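Local coordinates for protein NADPH-flavin oxidoreductase (Vibrio parahaemolyticus serotype O3:K6, PDB 5UU6) that probably uses bound FMN to pass electrons from NADPH to flavins or nitroaromatic compounds, as a dimeric oxidoreductase of the nitroreductase family, at residues Lys27-Thr32 against Met125-Val130; Val52-Ile57 against Ser61-Phe66; Gln140-Leu145 against Thr152-Gly157. All coordinates share one frame; numbering follows the deposited sequence. Where two conformers were deposited one is given.

Contact 1 (Lys27-Thr32 against Met125-Val130). With FMN (flavin mononucleotide), chain E.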
loop_
_atom_site.group_PDB
_atom_site.type_symbol
_atom_site.label_atom_id
_atom_site.label_comp_id
_atom_site.label_asym_id
_atom_site.label_seq_id
_atom_site.Cartn_x
_atom_site.Cartn_y
_atom_site.Cartn_z
ATOM N N LYS A 27 -26.112 0.981 -2.160
ATOM C CA LYS A 27 -25.567 2.157 -1.480
ATOM C C LYS A 27 -24.945 1.785 -0.138
ATOM O O LYS A 27 -23.893 2.310 0.237
ATOM C CB LYS A 27 -26.657 3.212 -1.290
ATOM N N GLU A 28 -25.575 0.859 0.590
ATOM C CA GLU A 28 -25.067 0.445 1.888
ATOM C C GLU A 28 -23.724 -0.248 1.752
ATOM O O GLU A 28 -22.828 -0.037 2.575
ATOM C CB GLU A 28 -26.072 -0.481 2.576
ATOM C CG GLU A 28 -27.562 -0.084 2.412
ATOM C CD GLU A 28 -28.168 -0.448 1.038
ATOM O OE1 GLU A 28 -28.374 -1.657 0.765
ATOM O OE2 GLU A 28 -28.432 0.476 0.231
ATOM N N GLN A 29 -23.573 -1.094 0.724
ATOM C CA GLN A 29 -22.315 -1.812 0.540
ATOM C C GLN A 29 -21.194 -0.862 0.166
ATOM O O GLN A 29 -20.063 -1.028 0.627
ATOM C CB GLN A 29 -22.451 -2.903 -0.529
ATOM C CG GLN A 29 -23.324 -4.079 -0.113
ATOM C CD GLN A 29 -23.520 -5.071 -1.254
ATOM O OE1 GLN A 29 -23.523 -4.696 -2.428
ATOM N NE2 GLN A 29 -23.699 -6.348 -0.903
ATOM N N LEU A 30 -21.486 0.127 -0.681
ATOM C CA LEU A 30 -20.449 1.083 -1.061
ATOM C C LEU A 30 -20.020 1.927 0.130
ATOM O O LEU A 30 -18.814 2.173 0.325
ATOM C CB LEU A 30 -20.950 1.976 -2.194
ATOM C CG LEU A 30 -19.954 3.031 -2.704
ATOM C CD1 LEU A 30 -18.706 2.365 -3.267
ATOM C CD2 LEU A 30 -20.609 3.973 -3.721
ATOM N N GLU A 31 -20.992 2.376 0.938
ATOM C CA GLU A 31 -20.697 3.077 2.191
ATOM C C GLU A 31 -19.756 2.271 3.088
ATOM O O GLU A 31 -18.825 2.825 3.682
ATOM C CB GLU A 31 -21.997 3.372 2.952
ATOM C CG GLU A 31 -22.528 4.788 2.765
ATOM C CD GLU A 31 -24.037 4.896 2.999
ATOM O OE1 GLU A 31 -24.549 4.242 3.946
ATOM O OE2 GLU A 31 -24.707 5.635 2.233
ATOM N N THR A 32 -20.025 0.967 3.233
ATOM C CA THR A 32 -19.177 0.097 4.041
ATOM C C THR A 32 -17.800 -0.089 3.420
ATOM O O THR A 32 -16.794 -0.084 4.137
ATOM C CB THR A 32 -19.857 -1.253 4.220
ATOM O OG1 THR A 32 -21.089 -1.037 4.905
ATOM C CG2 THR A 32 -18.999 -2.221 5.054
HETATM N N MSE A 125 -17.932 -9.462 0.830
HETATM C CA MSE A 125 -19.364 -9.387 0.518
HETATM C C MSE A 125 -19.739 -10.172 -0.733
HETATM O O MSE A 125 -20.896 -10.142 -1.167
HETATM C CB MSE A 125 -19.799 -7.927 0.328
HETATM C CG MSE A 125 -19.677 -7.100 1.610
HETATM SE SE MSE A 125 -19.825 -5.151 1.360
HETATM C CE MSE A 125 -21.087 -4.966 2.789
ATOM N N GLY A 126 -18.787 -10.897 -1.305
ATOM C CA GLY A 126 -19.047 -11.554 -2.566
ATOM C C GLY A 126 -18.873 -10.676 -3.797
ATOM O O GLY A 126 -19.172 -11.136 -4.907
ATOM N N LEU A 127 -18.401 -9.433 -3.647
ATOM C CA LEU A 127 -18.033 -8.659 -4.805
ATOM C C LEU A 127 -16.641 -9.063 -5.255
ATOM O O LEU A 127 -15.935 -9.831 -4.590
ATOM C CB LEU A 127 -18.094 -7.155 -4.511
ATOM C CG LEU A 127 -19.449 -6.695 -3.961
ATOM C CD1 LEU A 127 -19.352 -5.300 -3.357
ATOM C CD2 LEU A 127 -20.598 -6.806 -4.991
ATOM N N GLY A 128 -16.234 -8.535 -6.399
ATOM C CA GLY A 128 -14.874 -8.711 -6.856
ATOM C C GLY A 128 -14.353 -7.416 -7.444
ATOM O O GLY A 128 -15.110 -6.474 -7.683
ATOM N N GLY A 129 -13.053 -7.387 -7.694
ATOM C CA GLY A 129 -12.517 -6.229 -8.373
ATOM C C GLY A 129 -11.090 -6.442 -8.806
ATOM O O GLY A 129 -10.536 -7.543 -8.688
ATOM N N VAL A 130 -10.503 -5.354 -9.304
ATOM C CA VAL A 130 -9.138 -5.365 -9.812
ATOM C C VAL A 130 -8.576 -3.952 -9.674
ATOM O O VAL A 130 -9.289 -2.965 -9.873
ATOM C CB VAL A 130 -9.090 -5.927 -11.265
ATOM C CG1 VAL A 130 -9.966 -5.117 -12.286
ATOM C CG2 VAL A 130 -7.664 -6.040 -11.775
HETATM N N1 FMN E . -4.776 -5.590 -13.703
HETATM C C2 FMN E . -5.229 -5.172 -14.944
HETATM O O2 FMN E . -5.833 -5.979 -15.658
HETATM N N3 FMN E . -5.017 -3.869 -15.377
HETATM C C4 FMN E . -4.351 -2.959 -14.566
HETATM O O4 FMN E . -4.164 -1.787 -14.954
HETATM C C4A FMN E . -3.866 -3.388 -13.313
HETATM N N5 FMN E . -3.182 -2.532 -12.464
HETATM C C5A FMN E . -2.758 -2.923 -11.213
HETATM C C6 FMN E . -2.114 -2.021 -10.371
HETATM C C7 FMN E . -1.696 -2.453 -9.105
HETATM C C7M FMN E . -0.987 -1.508 -8.159
HETATM C C8 FMN E . -1.905 -3.752 -8.691
HETATM C C8M FMN E . -1.416 -4.197 -7.323
HETATM C C9 FMN E . -2.552 -4.673 -9.532
HETATM C C9A FMN E . -2.973 -4.248 -10.799
HETATM N N10 FMN E . -3.647 -5.120 -11.651
HETATM C C10 FMN E . -4.102 -4.694 -12.887
HETATM C "C1'" FMN E . -3.942 -6.534 -11.258
HETATM C "C2'" FMN E . -2.714 -7.418 -11.501
HETATM O "O2'" FMN E . -2.591 -7.672 -12.886
HETATM C "C3'" FMN E . -2.912 -8.687 -10.679
HETATM O "O3'" FMN E . -2.852 -8.408 -9.287
HETATM C "C4'" FMN E . -2.041 -9.884 -11.035
HETATM O "O4'" FMN E . -1.635 -9.886 -12.370
HETATM C "C5'" FMN E . -3.092 -10.924 -11.153
HETATM O "O5'" FMN E . -3.087 -11.719 -10.036
HETATM P P FMN E . -4.414 -11.839 -9.137
HETATM O O1P FMN E . -5.585 -12.495 -9.855
HETATM O O2P FMN E . -3.982 -12.799 -8.062
HETATM O O3P FMN E . -4.817 -10.486 -8.563
HETATM O O HOH W 1 -23.303 -8.744 -2.633
#

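Contact 2 (Val52-Ile57 against Ser61-Phe66)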
loop_
_atom_site.group_PDB
_atom_site.type_symbol
_atom_site.label_atom_id
_atom_site.label_comp_id
_atom_site.label_asym_id
_atom_site.label_seq_id
_atom_site.Cartn_x
_atom_site.Cartn_y
_atom_site.Cartn_z
ATOM N N VAL A 52 -11.352 9.593 -5.748
ATOM C CA VAL A 52 -12.390 10.145 -6.613
ATOM C C VAL A 52 -13.257 8.992 -7.102
ATOM O O VAL A 52 -12.786 8.074 -7.786
ATOM C CB VAL A 52 -11.821 10.963 -7.783
ATOM C CG1 VAL A 52 -12.976 11.633 -8.574
ATOM C CG2 VAL A 52 -10.887 12.022 -7.282
ATOM N N ARG A 53 -14.527 9.039 -6.746
ATOM C CA ARG A 53 -15.499 8.064 -7.205
ATOM C C ARG A 53 -16.084 8.586 -8.521
ATOM O O ARG A 53 -16.554 9.726 -8.577
ATOM C CB ARG A 53 -16.588 7.895 -6.149
ATOM C CG ARG A 53 -17.598 6.850 -6.475
ATOM C CD ARG A 53 -18.797 7.011 -5.601
ATOM N NE ARG A 53 -19.867 6.238 -6.179
ATOM C CZ ARG A 53 -21.156 6.473 -6.033
ATOM N NH1 ARG A 53 -21.580 7.501 -5.286
ATOM N NH2 ARG A 53 -22.016 5.640 -6.621
ATOM N N VAL A 54 -16.025 7.779 -9.584
ATOM C CA VAL A 54 -16.388 8.253 -10.917
ATOM C C VAL A 54 -17.676 7.562 -11.328
ATOM O O VAL A 54 -17.686 6.361 -11.621
ATOM C CB VAL A 54 -15.275 8.015 -11.947
ATOM C CG1 VAL A 54 -15.709 8.560 -13.329
ATOM C CG2 VAL A 54 -13.945 8.681 -11.484
ATOM N N THR A 55 -18.760 8.330 -11.334
ATOM C CA THR A 55 -20.074 7.863 -11.726
ATOM C C THR A 55 -20.516 8.390 -13.083
ATOM O O THR A 55 -21.386 7.777 -13.714
ATOM C CB THR A 55 -21.121 8.277 -10.683
ATOM O OG1 THR A 55 -21.095 9.705 -10.548
ATOM C CG2 THR A 55 -20.823 7.622 -9.330
ATOM N N ASP A 56 -19.947 9.502 -13.537
ATOM C CA ASP A 56 -20.297 10.034 -14.844
ATOM C C ASP A 56 -19.805 9.094 -15.945
ATOM O O ASP A 56 -18.604 8.787 -16.034
ATOM C CB ASP A 56 -19.707 11.421 -15.028
ATOM C CG ASP A 56 -19.944 11.960 -16.439
ATOM O OD1 ASP A 56 -21.091 12.341 -16.767
ATOM O OD2 ASP A 56 -18.987 11.978 -17.230
ATOM N N ILE A 57 -20.727 8.674 -16.816
ATOM C CA ILE A 57 -20.400 7.623 -17.777
ATOM C C ILE A 57 -19.444 8.123 -18.873
ATOM O O ILE A 57 -18.640 7.342 -19.397
ATOM C CB ILE A 57 -21.693 7.017 -18.360
ATOM C CG1 ILE A 57 -22.512 8.057 -19.097
ATOM C CG2 ILE A 57 -22.586 6.436 -17.245
ATOM C CD1 ILE A 57 -23.903 7.524 -19.483
ATOM N N SER A 61 -15.907 6.398 -19.699
ATOM C CA SER A 61 -15.422 6.060 -21.034
ATOM C C SER A 61 -14.011 6.585 -21.259
ATOM O O SER A 61 -13.136 5.867 -21.756
ATOM C CB SER A 61 -16.356 6.646 -22.096
ATOM O OG SER A 61 -16.106 5.991 -23.299
ATOM N N GLN A 62 -13.792 7.860 -20.940
ATOM C CA GLN A 62 -12.471 8.459 -21.101
ATOM C C GLN A 62 -11.436 7.711 -20.278
ATOM O O GLN A 62 -10.346 7.389 -20.771
ATOM C CB GLN A 62 -12.520 9.929 -20.696
ATOM C CG GLN A 62 -13.134 10.814 -21.766
ATOM C CD GLN A 62 -12.243 10.905 -22.996
ATOM O OE1 GLN A 62 -11.239 11.625 -22.998
ATOM N NE2 GLN A 62 -12.596 10.156 -24.046
ATOM N N LEU A 63 -11.776 7.397 -19.025
ATOM C CA LEU A 63 -10.821 6.718 -18.149
ATOM C C LEU A 63 -10.507 5.340 -18.689
ATOM O O LEU A 63 -9.361 4.870 -18.614
ATOM C CB LEU A 63 -11.378 6.635 -16.726
ATOM C CG LEU A 63 -11.352 7.981 -15.975
ATOM C CD1 LEU A 63 -12.229 7.961 -14.757
ATOM C CD2 LEU A 63 -9.913 8.380 -15.584
ATOM N N ALA A 64 -11.520 4.676 -19.245
ATOM C CA ALA A 64 -11.283 3.388 -19.866
ATOM C C ALA A 64 -10.215 3.513 -20.941
ATOM O O ALA A 64 -9.282 2.702 -21.007
ATOM C CB ALA A 64 -12.597 2.847 -20.450
ATOM N N LYS A 65 -10.351 4.527 -21.805
ATOM C CA LYS A 65 -9.366 4.760 -22.855
ATOM C C LYS A 65 -7.981 5.020 -22.268
ATOM O O LYS A 65 -7.001 4.383 -22.672
ATOM C CB LYS A 65 -9.810 5.928 -23.746
ATOM C CG LYS A 65 -8.754 6.392 -24.723
ATOM C CD LYS A 65 -9.340 7.290 -25.838
ATOM N N PHE A 66 -7.890 5.953 -21.305
ATOM C CA PHE A 66 -6.607 6.358 -20.730
ATOM C C PHE A 66 -5.895 5.219 -19.991
ATOM O O PHE A 66 -4.657 5.230 -19.872
ATOM C CB PHE A 66 -6.813 7.533 -19.771
ATOM C CG PHE A 66 -7.169 8.815 -20.439
ATOM C CD1 PHE A 66 -6.669 9.116 -21.702
ATOM C CD2 PHE A 66 -7.967 9.746 -19.800
ATOM C CE1 PHE A 66 -6.985 10.306 -22.332
ATOM C CE2 PHE A 66 -8.274 10.952 -20.434
ATOM C CZ PHE A 66 -7.780 11.223 -21.700
#

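Contact 3 (Gln140-Leu145 against Thr152-Gly157)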
loop_
_atom_site.group_PDB
_atom_site.type_symbol
_atom_site.label_atom_id
_atom_site.label_comp_id
_atom_site.label_asym_id
_atom_site.label_seq_id
_atom_site.Cartn_x
_atom_site.Cartn_y
_atom_site.Cartn_z
ATOM N N GLN A 140 -1.098 12.439 -16.715
ATOM C CA GLN A 140 -1.436 13.857 -16.829
ATOM C C GLN A 140 -2.867 14.076 -17.347
ATOM O O GLN A 140 -3.591 14.937 -16.833
ATOM C CB GLN A 140 -0.445 14.562 -17.750
ATOM C CG GLN A 140 -0.731 16.042 -17.881
ATOM C CD GLN A 140 -0.619 16.768 -16.538
ATOM O OE1 GLN A 140 0.171 16.389 -15.673
ATOM N NE2 GLN A 140 -1.413 17.811 -16.369
ATOM N N GLN A 141 -3.280 13.325 -18.377
ATOM C CA GLN A 141 -4.628 13.498 -18.919
ATOM C C GLN A 141 -5.698 13.037 -17.929
ATOM O O GLN A 141 -6.787 13.624 -17.875
ATOM C CB GLN A 141 -4.767 12.739 -20.246
ATOM C CG GLN A 141 -4.066 13.397 -21.443
ATOM C CD GLN A 141 -4.166 12.569 -22.723
ATOM O OE1 GLN A 141 -4.959 12.879 -23.623
ATOM N NE2 GLN A 141 -3.359 11.511 -22.810
ATOM N N VAL A 142 -5.408 11.988 -17.153
ATOM C CA VAL A 142 -6.333 11.525 -16.116
ATOM C C VAL A 142 -6.473 12.587 -15.029
ATOM O O VAL A 142 -7.579 12.915 -14.575
ATOM C CB VAL A 142 -5.828 10.186 -15.531
ATOM C CG1 VAL A 142 -6.658 9.760 -14.289
ATOM C CG2 VAL A 142 -5.917 9.118 -16.626
ATOM N N ASP A 143 -5.330 13.118 -14.590
ATOM C CA ASP A 143 -5.259 14.221 -13.643
ATOM C C ASP A 143 -6.124 15.399 -14.086
ATOM O O ASP A 143 -6.922 15.932 -13.302
ATOM C CB ASP A 143 -3.768 14.605 -13.511
ATOM C CG ASP A 143 -3.486 15.535 -12.344
ATOM O OD1 ASP A 143 -3.863 16.708 -12.459
ATOM O OD2 ASP A 143 -2.889 15.088 -11.313
ATOM N N GLU A 144 -5.978 15.834 -15.344
ATOM C CA GLU A 144 -6.774 16.967 -15.805
ATOM C C GLU A 144 -8.254 16.598 -15.847
ATOM O O GLU A 144 -9.116 17.423 -15.536
ATOM C CB GLU A 144 -6.282 17.440 -17.187
ATOM C CG GLU A 144 -4.806 17.898 -17.164
ATOM C CD GLU A 144 -4.150 18.036 -18.542
ATOM O OE1 GLU A 144 -2.936 18.366 -18.589
ATOM O OE2 GLU A 144 -4.842 17.826 -19.574
ATOM N N LEU A 145 -8.567 15.359 -16.226
ATOM C CA LEU A 145 -9.963 14.955 -16.327
ATOM C C LEU A 145 -10.657 14.983 -14.962
ATOM O O LEU A 145 -11.839 15.314 -14.875
ATOM C CB LEU A 145 -10.036 13.554 -16.959
ATOM C CG LEU A 145 -11.426 12.920 -17.078
ATOM C CD1 LEU A 145 -12.302 13.567 -18.222
ATOM C CD2 LEU A 145 -11.391 11.419 -17.183
ATOM N N THR A 152 -1.553 17.016 -5.351
ATOM C CA THR A 152 -2.250 15.735 -5.454
ATOM C C THR A 152 -1.790 15.051 -6.739
ATOM O O THR A 152 -1.323 15.713 -7.671
ATOM C CB THR A 152 -3.782 15.898 -5.471
ATOM O OG1 THR A 152 -4.176 16.552 -6.687
ATOM C CG2 THR A 152 -4.231 16.758 -4.347
ATOM N N ALA A 153 -1.934 13.725 -6.792
ATOM C CA ALA A 153 -1.511 12.949 -7.960
ATOM C C ALA A 153 -2.246 11.616 -7.980
ATOM O O ALA A 153 -2.374 10.983 -6.941
ATOM C CB ALA A 153 -0.001 12.686 -7.953
ATOM N N ILE A 154 -2.714 11.175 -9.161
ATOM C CA ILE A 154 -3.331 9.844 -9.217
ATOM C C ILE A 154 -2.240 8.799 -9.060
ATOM O O ILE A 154 -1.080 9.022 -9.408
ATOM C CB ILE A 154 -4.113 9.580 -10.519
ATOM C CG1 ILE A 154 -3.137 9.602 -11.688
ATOM C CG2 ILE A 154 -5.263 10.594 -10.699
ATOM C CD1 ILE A 154 -3.235 8.393 -12.616
ATOM N N LEU A 155 -2.603 7.669 -8.477
ATOM C CA LEU A 155 -1.733 6.503 -8.354
ATOM C C LEU A 155 -2.315 5.293 -9.058
ATOM O O LEU A 155 -1.610 4.657 -9.845
ATOM C CB LEU A 155 -1.520 6.154 -6.878
ATOM C CG LEU A 155 -0.655 7.124 -6.114
ATOM C CD1 LEU A 155 -0.428 6.520 -4.724
ATOM C CD2 LEU A 155 0.674 7.382 -6.870
ATOM N N PHE A 156 -3.580 4.936 -8.785
ATOM C CA PHE A 156 -4.191 3.799 -9.481
ATOM C C PHE A 156 -5.696 3.864 -9.278
ATOM O O PHE A 156 -6.212 4.547 -8.380
ATOM C CB PHE A 156 -3.656 2.449 -8.961
ATOM C CG PHE A 156 -3.816 2.298 -7.476
ATOM C CD1 PHE A 156 -5.007 1.812 -6.940
ATOM C CD2 PHE A 156 -2.814 2.734 -6.603
ATOM C CE1 PHE A 156 -5.188 1.726 -5.539
ATOM C CE2 PHE A 156 -2.989 2.648 -5.193
ATOM C CZ PHE A 156 -4.184 2.142 -4.673
ATOM N N GLY A 157 -6.404 3.113 -10.104
ATOM C CA GLY A 157 -7.831 2.976 -9.961
ATOM C C GLY A 157 -8.181 1.602 -9.425
ATOM O O GLY A 157 -7.337 0.758 -9.147
#

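Contact 1 (Lys27-Thr32 against Met125-Val130)
Met-125, present as selenomethionine, lays the end of its side chain along the aliphatic part of Gln-29, and this is where the contact is tight. The two chains slide past each other in opposite directions: Met-125 CE lies 3.8 Å from Gln-29 CG, while Met-125 SE is 3.9 Å from Gln-29 CB. The methionine chain bends about its CG-SE bond (chi3 132°), bringing Met-125 CE against Gln-29 and to 4.1 Å from Thr-32 CG2. Ile-8 and Asn-5 of the second subunit pack on Thr-32 and Met-125, respectively.

Beyond CG the fit is looser and wetter. Gln-29 runs on extended, and its amide end comes only to 4.3 Å between OE1 and Leu-127 CD1. One water bridges the two segments, accepting from Gln-29 NE2 at 3.0 Å and donating to Met-125 O at 3.1 Å. Gly-126, with positive phi, ends the preceding helix in a Schellman motif, after which the chain enters the strand whose Val-130 CG2 lies 3.5 Å from FMN N1.

The chemistry therefore implies a divided glutamine: its methylenes serve the apolar join between helix 27-38 and the turn before strand 128-132, and its amide uses water to reach the turn's backbone.

Contact 2 (Val52-Ile57 against Ser61-Phe66)
Val-54 and Leu-63 face each other with CA atoms 9.3 Å apart, and the backbones converge to 6.2 Å between the CA atoms of Ile-57 and Ser-61 as the chain leaving strand 49-53 turns into helix 57-66. At the narrow end Ser-61 N donates to Ile-57 O at 2.9 Å, with an N-H...O angle of 157°. This is the ordinary i to i+4 bond of the first helical turn.

The turn is prepared by Asp-56, the N-cap residue, whose OD2 accepts from Lys-59 N at the start of the helix, while Arg-60 NE bonds to Val-54 O as a second tie between the helix and the incoming chain.

Across the wider end the side chains of Val-54 and Leu-63 reach toward each other tip to tip. Both valine branches take part: CG1 and CG2 of Val-54 each lie 3.8 Å from Leu-63 CD1, so the single leucine methyl rests against the fork of the valine. In Leu-63, CG is anti to the carbonyl carbon (chi1 -74°), and a nearly extended chi2 of 164° carries CD1 on to Val-54. Phe-79 of strand 78-85 and Val-73 also touch Leu-63. Beside the joint, Asn-182 OD1 of the second subunit accepts from Thr-55 N and Asp-56 N.

The chemistry implies a division of labour in this strand-to-helix connection: one aspartate cap and the first helical backbone bonds accompany the turn, while the Val-54 and Leu-63 methyls supply apolar packing between the helix and the chain leaving the strand.

Contact 3 (Gln140-Leu145 against Thr152-Gly157)
Val-142 and Ile-154 make the apolar join between helix 140-145 and strand 152-157, whose axes approach to 8.4 Å with an angle of 118° between their directions. Followed along the helix, the contact begins on the outer side, where the CB of Gln-140 points away from the strand and Gln-140 NE2 donates to Glu-144 OE1 at 2.7 Å. That bond meets the carboxylate on its anti side and bridges one turn of the exposed surface.

Val-142 comes next and points at the strand. Its CG1, anti to the backbone N (chi1 172°), lies 3.9 Å from Ile-154 CG2 and 4.0 Å from Ile-154 CD1. One valine methyl is thus met by the ends of both isoleucine branches, with the two side chains crossing at about a right angle.

Asp-143 follows, and its carboxylate swings closer to the strand than its CB does. Asp-143 OD2 nevertheless stays 4.0 Å from Thr-152 O, and the junction is made through third parties. Lys-238 NZ forms a salt bridge with Asp-143 OD2 and also donates to Thr-152 O; Tyr-234 OH is hydrogen-bonded to both Asp-143 OD2 and Ile-154 N. The nearby ammonium would be expected to favour the ionised carboxylate in this buried setting.

Among its neighbours, the helix packs beside helix 57-66, whose Leu-63 touches Val-142 and Leu-145, and against the sheet, where Ile-154 packs on Val-81 and Cys-83 of strand 78-85. Farther along, Leu-155 and Phe-156 form a classic beta bulge opposite Phe-82.

In the fold
All three contacts involve elements leading into one antiparallel sheet ordered 49-53, 78-85, 152-161, 128-132, contacts 1 and 2 its outermost strands within the chain and contact 3 an inner one. Along the sequence, contact 2 falls between the halves of contact 1, and contact 3 follows both. Contacts 2 and 3, with centres about 11 Å apart, merge where Leu-63 and Phe-66 meet the helix of contact 3. Contact 1 touches contact 2 through Leu-30 and Arg-53, but its centre lies about 18 Å from contact 2's and about 23 Å from contact 3's. Each borders the second subunit and Val-130 lines the FMN pocket, placing these elements near both dimer interface and flavin site.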